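Local coordinates for receptor-like protein kinase ANXUR1 (Arabidopsis thaliana, PDB 6FIG), which probably acts as a cell-surface receptor kinase in plant reproduction, with an extracellular part built from two tandem malectin-like domains, at residues Asp203-Arg209 with Val242-Pro246. Sequence-based numbering, arbitrary orientation. Where two conformers were deposited one is given.
Sequences DSGGLTR and VSIAP
A type I' beta turn from Ser204 to Leu207, in the loop between strands 185-192 and 212-213 of the malectin-like region, packs against the 242-246 loop that leads into helix 247-250. Ser204 OG donates to Val242 O at 2.7 Å, approaching 25° out of the carbonyl plane. The Ser204 CB points at the 242-246 loop, and a chi1 of 59° places OG within bonding distance of that carbonyl. Arg209, two residues after the turn, extends its guanidinium to the carbonyls of the same loop, its chain bent at chi3 (-63°). Its NH2 donates to Ser243 O at 2.8 Å from above the carbonyl plane, while NH1 adds weak bonds to Ser243 O and Ile244 O. Asp203 takes the adjacent NE/NH2 edge in a side-on grip: NE meets the syn lone pair of Asp203 OD2 at 2.7 Å, nearly in the guanidinium plane, and NH2, shared with Ser243 O, reaches OD1 at 3.0 Å. Asp203 OD2 also accepts from Arg209 N at 2.8 Å, from above the carboxylate plane, and OD1 has a further donor in Trp211 NE1. Leu207 CD1 lies over the centre of one guanidinium face, 3.7 Å above it. Pro246 lays its CD 3.4 Å from Asp203 OD1. In the given conformer of Ser243, a water donates to both Gly205 O and Ser243 OG, and Ser243 OG also bonds Asp134 of the second subunit, linking this contact to the subunit interface. Bonds to Asp203 and Ser243 O fix the rotation of the buried guanidinium, whose positive charge the carboxylate probably balances; with the Ser204 hydroxyl, the Asp203-Arg209 pair joins the 203-209 loop to the backbone carbonyls of 242-246.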
loop_
_atom_site.group_PDB
_atom_site.type_symbol
_atom_site.label_atom_id
_atom_site.label_comp_id
_atom_site.label_asym_id
_atom_site.label_seq_id
_atom_site.Cartn_x
_atom_site.Cartn_y
_atom_site.Cartn_z
ATOM N N ASP A 203 4.449 8.803 -1.188
ATOM C CA ASP A 203 5.201 8.737 0.069
ATOM C C ASP A 203 5.786 7.350 0.265
ATOM O O ASP A 203 5.217 6.364 -0.226
ATOM C CB ASP A 203 4.283 9.067 1.240
ATOM C CG ASP A 203 5.023 9.180 2.551
ATOM O OD1 ASP A 203 6.217 9.611 2.543
ATOM O OD2 ASP A 203 4.425 8.898 3.597
ATOM N N SER A 204 6.906 7.268 0.987
ATOM C CA SER A 204 7.529 5.989 1.315
ATOM C C SER A 204 6.880 5.357 2.541
ATOM O O SER A 204 6.041 5.964 3.194
ATOM C CB SER A 204 9.021 6.162 1.556
ATOM O OG SER A 204 9.239 7.078 2.603
ATOM N N GLY A 205 7.243 4.098 2.804
ATOM C CA GLY A 205 6.688 3.386 3.973
ATOM C C GLY A 205 5.214 3.031 3.865
ATOM O O GLY A 205 4.606 2.634 4.839
ATOM N N GLY A 206 4.627 3.212 2.684
ATOM C CA GLY A 206 3.155 3.271 2.531
ATOM C C GLY A 206 2.403 4.168 3.510
ATOM O O GLY A 206 1.238 3.908 3.809
ATOM N N LEU A 207 3.038 5.248 3.995
ATOM C CA LEU A 207 2.471 6.035 5.077
ATOM C C LEU A 207 1.566 7.181 4.601
ATOM O O LEU A 207 0.966 7.863 5.402
ATOM C CB LEU A 207 3.582 6.582 5.988
ATOM C CG LEU A 207 4.409 5.535 6.730
ATOM C CD1 LEU A 207 5.531 6.218 7.512
ATOM C CD2 LEU A 207 3.516 4.713 7.653
ATOM N N THR A 208 1.499 7.378 3.282
ATOM C CA THR A 208 0.678 8.416 2.659
ATOM C C THR A 208 0.732 9.812 3.263
ATOM O O THR A 208 -0.251 10.553 3.243
ATOM C CB THR A 208 -0.791 7.957 2.401
ATOM O OG1 THR A 208 -1.481 7.699 3.637
ATOM C CG2 THR A 208 -0.827 6.750 1.511
ATOM N N ARG A 209 1.915 10.183 3.760
ATOM C CA ARG A 209 2.192 11.543 4.199
ATOM C C ARG A 209 2.345 12.463 2.990
ATOM O O ARG A 209 2.948 12.092 1.986
ATOM C CB ARG A 209 3.494 11.619 4.989
ATOM C CG ARG A 209 3.502 10.812 6.272
ATOM C CD ARG A 209 4.919 10.581 6.792
ATOM N NE ARG A 209 5.693 9.803 5.846
ATOM C CZ ARG A 209 6.930 9.341 6.044
ATOM N NH1 ARG A 209 7.590 9.571 7.171
ATOM N NH2 ARG A 209 7.523 8.673 5.067
ATOM N N VAL A 242 13.883 3.493 4.567
ATOM C CA VAL A 242 13.241 4.258 3.495
ATOM C C VAL A 242 11.958 4.927 3.965
ATOM O O VAL A 242 11.576 5.945 3.414
ATOM C CB VAL A 242 12.987 3.444 2.182
ATOM C CG1 VAL A 242 14.304 2.919 1.627
ATOM C CG2 VAL A 242 11.965 2.369 2.351
ATOM N N SER A 243 11.313 4.379 5.012
ATOM C CA SER A 243 10.135 5.000 5.612
ATOM C C SER A 243 10.374 6.378 6.206
ATOM O O SER A 243 9.416 7.120 6.445
ATOM C CB SER A 243 9.533 4.124 6.726
ATOM O OG SER A 243 9.130 2.883 6.225
ATOM N N ILE A 244 11.645 6.750 6.464
ATOM C CA ILE A 244 11.922 8.065 7.011
ATOM C C ILE A 244 11.387 9.164 6.096
ATOM O O ILE A 244 10.731 10.087 6.546
ATOM C CB ILE A 244 13.431 8.250 7.310
ATOM C CG1 ILE A 244 13.828 7.431 8.559
ATOM C CG2 ILE A 244 13.807 9.696 7.451
ATOM C CD1 ILE A 244 13.305 7.975 9.886
ATOM N N ALA A 245 11.653 9.036 4.799
ATOM C CA ALA A 245 11.176 10.033 3.822
ATOM C C ALA A 245 11.419 9.473 2.428
ATOM O O ALA A 245 12.382 8.739 2.223
ATOM C CB ALA A 245 11.915 11.345 3.978
ATOM N N PRO A 246 10.552 9.816 1.473
ATOM C CA PRO A 246 10.714 9.313 0.129
ATOM C C PRO A 246 11.882 9.932 -0.621
ATOM O O PRO A 246 12.367 11.035 -0.292
ATOM C CB PRO A 246 9.383 9.680 -0.549
ATOM C CG PRO A 246 8.909 10.855 0.195
ATOM C CD PRO A 246 9.356 10.654 1.608
HETATM O O HOH W 1 6.256 2.002 6.858
#